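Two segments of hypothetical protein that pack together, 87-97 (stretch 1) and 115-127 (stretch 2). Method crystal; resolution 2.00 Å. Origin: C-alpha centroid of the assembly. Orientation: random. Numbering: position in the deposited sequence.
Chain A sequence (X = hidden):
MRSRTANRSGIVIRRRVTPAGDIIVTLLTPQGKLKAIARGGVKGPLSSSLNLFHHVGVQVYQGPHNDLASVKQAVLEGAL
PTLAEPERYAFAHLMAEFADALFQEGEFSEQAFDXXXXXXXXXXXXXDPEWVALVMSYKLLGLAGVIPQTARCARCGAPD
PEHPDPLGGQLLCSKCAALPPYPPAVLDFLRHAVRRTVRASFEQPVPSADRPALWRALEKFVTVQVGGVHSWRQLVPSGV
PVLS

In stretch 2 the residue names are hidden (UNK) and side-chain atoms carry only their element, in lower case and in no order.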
# COMPACT_ATOMS: atom_id res chain seq x y z
N GLU A 87 14.18 -1.83 13.53
CA GLU A 87 12.95 -2.26 14.19
C GLU A 87 12.11 -1.08 14.70
O GLU A 87 10.88 -1.08 14.60
CB GLU A 87 13.24 -3.24 15.33
CG GLU A 87 11.98 -3.56 16.11
CD GLU A 87 12.14 -4.64 17.17
OE1 GLU A 87 12.93 -4.42 18.11
OE2 GLU A 87 11.46 -5.69 17.06
N ARG A 88 12.79 -0.09 15.26
CA ARG A 88 12.15 1.13 15.73
C ARG A 88 11.62 1.94 14.56
O ARG A 88 10.51 2.47 14.62
CB ARG A 88 13.13 1.94 16.58
CG ARG A 88 13.65 1.18 17.81
CD ARG A 88 14.46 2.02 18.75
NE ARG A 88 14.99 1.19 19.83
CZ ARG A 88 14.38 0.89 20.96
NH1 ARG A 88 13.17 1.37 21.24
NH2 ARG A 88 14.99 0.08 21.81
N TYR A 89 12.40 2.10 13.50
CA TYR A 89 11.93 2.77 12.30
C TYR A 89 10.61 2.16 11.82
O TYR A 89 9.68 2.90 11.52
CB TYR A 89 12.98 2.72 11.19
CG TYR A 89 12.66 3.58 10.00
CD1 TYR A 89 13.27 4.81 9.83
CD2 TYR A 89 11.79 3.13 9.00
CE1 TYR A 89 13.00 5.59 8.73
CE2 TYR A 89 11.52 3.89 7.88
CZ TYR A 89 12.15 5.12 7.75
OH TYR A 89 11.90 5.94 6.67
N ALA A 90 10.54 0.84 11.79
CA ALA A 90 9.39 0.11 11.28
C ALA A 90 8.13 0.44 12.07
O ALA A 90 7.08 0.62 11.46
CB ALA A 90 9.65 -1.40 11.26
N PHE A 91 8.22 0.53 13.39
CA PHE A 91 7.09 0.86 14.24
C PHE A 91 6.73 2.35 14.19
O PHE A 91 5.54 2.65 14.19
CB PHE A 91 7.26 0.30 15.65
CG PHE A 91 7.06 -1.19 15.72
CD1 PHE A 91 8.11 -2.05 16.01
CD2 PHE A 91 5.82 -1.75 15.44
CE1 PHE A 91 7.93 -3.44 15.99
CE2 PHE A 91 5.63 -3.13 15.46
CZ PHE A 91 6.69 -3.99 15.72
N ALA A 92 7.71 3.25 14.11
CA ALA A 92 7.46 4.67 13.87
C ALA A 92 6.66 4.83 12.58
O ALA A 92 5.71 5.60 12.51
CB ALA A 92 8.76 5.50 13.81
N HIS A 93 7.08 4.11 11.54
CA HIS A 93 6.47 4.18 10.22
C HIS A 93 5.03 3.68 10.23
O HIS A 93 4.15 4.30 9.65
CB HIS A 93 7.36 3.37 9.30
CG HIS A 93 7.12 3.55 7.84
ND1 HIS A 93 6.61 4.70 7.29
CD2 HIS A 93 7.41 2.73 6.80
CE1 HIS A 93 6.57 4.58 5.97
NE2 HIS A 93 7.01 3.38 5.65
N LEU A 94 4.78 2.58 10.94
CA LEU A 94 3.43 2.10 11.18
C LEU A 94 2.57 3.16 11.86
O LEU A 94 1.46 3.42 11.41
CB LEU A 94 3.45 0.79 11.95
CG LEU A 94 2.14 0.20 12.45
CD1 LEU A 94 1.16 0.01 11.31
CD2 LEU A 94 2.43 -1.12 13.13
N MET A 95 3.04 3.77 12.95
CA MET A 95 2.23 4.76 13.65
C MET A 95 1.89 5.90 12.70
O MET A 95 0.76 6.38 12.73
CB MET A 95 2.93 5.34 14.88
CG MET A 95 3.17 4.26 15.92
SD MET A 95 1.70 3.52 16.60
CE MET A 95 1.36 2.25 15.50
N ALA A 96 2.86 6.32 11.89
CA ALA A 96 2.67 7.44 10.98
C ALA A 96 1.55 7.18 9.97
O ALA A 96 0.62 7.98 9.84
CB ALA A 96 3.95 7.82 10.31
N GLU A 97 1.63 6.05 9.28
CA GLU A 97 0.66 5.72 8.23
C GLU A 97 -0.69 5.34 8.86
O GLU A 97 -1.75 5.67 8.35
CB GLU A 97 1.22 4.63 7.30
CG GLU A 97 2.38 5.10 6.44
CD GLU A 97 1.97 6.06 5.33
OE1 GLU A 97 0.76 6.27 5.07
OE2 GLU A 97 2.88 6.60 4.66
N UNK A 115 -0.66 12.47 21.75
CA UNK A 115 -0.61 11.02 21.81
C UNK A 115 0.25 10.44 20.70
O UNK A 115 0.99 9.48 20.92
c UNK A 115 -3.23 8.28 21.76
c UNK A 115 -2.00 10.41 21.71
c UNK A 115 -2.50 9.29 22.62
c UNK A 115 -1.54 8.61 23.57
N UNK A 116 0.11 10.96 19.48
CA UNK A 116 0.98 10.52 18.39
C UNK A 116 2.47 10.75 18.67
O UNK A 116 3.31 9.86 18.49
c UNK A 116 1.49 10.81 15.94
c UNK A 116 3.29 11.37 14.49
c UNK A 116 1.41 9.56 15.35
c UNK A 116 2.28 9.21 14.34
c UNK A 116 2.43 11.71 15.50
c UNK A 116 0.57 11.16 17.07
c UNK A 116 3.22 10.12 13.91
N UNK A 117 2.82 11.95 19.11
CA UNK A 117 4.20 12.30 19.43
C UNK A 117 4.74 11.37 20.51
O UNK A 117 5.87 10.86 20.39
c UNK A 117 4.30 13.76 19.86
N UNK A 118 3.92 11.05 21.50
CA UNK A 118 4.34 10.15 22.58
C UNK A 118 4.58 8.74 22.06
O UNK A 118 5.47 8.04 22.52
c UNK A 118 3.30 10.12 23.70
N UNK A 119 3.80 8.34 21.06
CA UNK A 119 3.96 7.03 20.44
C UNK A 119 5.33 6.92 19.81
O UNK A 119 5.98 5.90 19.95
o UNK A 119 3.04 7.21 18.17
c UNK A 119 2.81 6.71 19.47
N UNK A 120 5.77 7.96 19.11
CA UNK A 120 7.10 7.99 18.53
C UNK A 120 8.22 7.98 19.57
O UNK A 120 9.21 7.28 19.41
c UNK A 120 6.28 7.94 15.61
c UNK A 120 6.39 9.25 16.36
c UNK A 120 7.27 9.20 17.61
c UNK A 120 6.87 10.37 15.45
N UNK A 121 8.10 8.77 20.63
CA UNK A 121 9.01 8.71 21.76
C UNK A 121 9.09 7.30 22.34
O UNK A 121 10.18 6.76 22.50
n UNK A 121 7.69 12.11 24.34
n UNK A 121 6.31 13.37 22.95
n UNK A 121 5.57 12.60 24.98
c UNK A 121 8.57 9.71 22.84
c UNK A 121 6.53 12.71 24.09
c UNK A 121 8.86 12.18 23.48
c UNK A 121 8.94 11.11 22.41
N UNK A 122 7.95 6.68 22.64
CA UNK A 122 7.91 5.30 23.09
C UNK A 122 8.58 4.29 22.19
O UNK A 122 9.29 3.40 22.67
N UNK A 123 8.36 4.39 20.88
CA UNK A 123 8.97 3.47 19.93
C UNK A 123 10.47 3.73 19.89
O UNK A 123 11.27 2.82 19.68
c UNK A 123 6.97 2.96 18.50
c UNK A 123 8.34 3.62 18.53
c UNK A 123 9.23 3.09 17.44
N UNK A 124 10.85 4.99 20.07
CA UNK A 124 12.26 5.37 20.04
C UNK A 124 12.99 4.91 21.30
O UNK A 124 14.18 4.59 21.21
c UNK A 124 12.40 6.86 19.87
N UNK A 125 12.32 4.89 22.45
CA UNK A 125 13.00 4.71 23.74
C UNK A 125 12.73 3.45 24.54
O UNK A 125 13.55 3.09 25.40
c UNK A 125 12.71 5.90 24.64
c UNK A 125 14.50 8.59 23.01
n UNK A 125 13.38 9.23 23.25
c UNK A 125 12.50 8.38 23.89
c UNK A 125 13.14 7.20 24.04
n UNK A 125 14.38 7.35 23.45
N UNK A 126 11.59 2.80 24.31
CA UNK A 126 11.16 1.67 25.12
C UNK A 126 11.68 0.31 24.64
O UNK A 126 11.99 0.15 23.45
c UNK A 126 9.27 3.05 27.42
c UNK A 126 9.63 1.63 25.28
n UNK A 126 10.43 2.59 27.89
c UNK A 126 8.96 2.83 25.94
o UNK A 126 8.47 3.66 28.13
N UNK A 127 11.89 -0.63 25.55
CA UNK A 127 12.38 -1.96 25.19
C UNK A 127 11.52 -2.76 24.20
O UNK A 127 12.11 -3.54 23.46
c UNK A 127 12.48 -2.71 26.53
c UNK A 127 11.89 -0.43 27.01
c UNK A 127 12.20 -1.75 27.63

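Position 115 carries four side-chain carbons, forked at the second. They stay out of reach of stretch 1. This is Leu115.

Position 116 has one carbon and then a ring of six carbons. The ring edge meets the backbone of Met95 and Ala96. This is Phe116. Phe116 CE1 lies 3.6 Å from Met95 O and 3.8 Å from Ala96 CA.

Positions 117 and 118 each have a single side-chain carbon. Neither reaches stretch 1. They are Ala117 and Ala118.

Position 119 has one carbon and then one oxygen. CA-to-CB points toward stretch 1, and the oxygen comes near Met95. This is Ser119. Ser119 OG lies 3.7 Å from Met95 CG. The hydroxyl instead donates to its own helix, with Ser119 OG 2.7 Å from Phe116 O.

Position 120 has four carbons, forked at the second. One branch tip approaches Ala92 and Met95. This is Leu120. Leu120 CD2 is 3.9 Å from Ala92 CB and 4.3 Å from Met95 CB.

Position 121 has three carbons, a nitrogen, and a carbon bearing two more nitrogens. It is exposed and out of reach of stretch 1. This is Arg121.

Position 122 has no side-chain atoms. It is Gly122.

Position 123 has one carbon carrying two others. It packs against Arg88, Phe91 and Ala92. This is Val123. Val123 CG1 is 3.9 Å from Phe91 CB and 3.7 Å from Ala92 N.

Position 124 has one carbon, pointing away from stretch 1. This is Ala124.

Position 125 has one carbon and then a five-membered ring of three carbons and two nitrogens. It is exposed, and CA-to-CB points away. This is His125, the last helical residue.

Position 126 has three carbons, the third carrying one oxygen and one nitrogen. CA-to-CB points away, but the backbone oxygen meets Arg88. This is Gln126.

Position 127 has three carbons closing a ring onto the backbone nitrogen. This is Pro127.

The two helices run nearly antiparallel, at 166°, with their axes 9.0 Å apart at closest approach. The backbones come close here: Ala92 CA is 5.7 Å from Leu120 CA. Phe116, Leu120 and Val123 pack against Phe91, Ala92, Met95 and Ala96, with Ser119 OG beside Met95. Arg88 reaches backbone oxygens where the second helix finishes. Arg88 NH1 donates to Val123 O at 2.9 Å and to Gln126 O at 2.8 Å. A weak bond joins Arg88 NH2 to Gln126 O at 3.4 Å. Ala124 O lies over a face of the guanidinium, where the angle is too poor for a hydrogen bond.

Stretch 2 115-127: LFAASLRGVAHQP
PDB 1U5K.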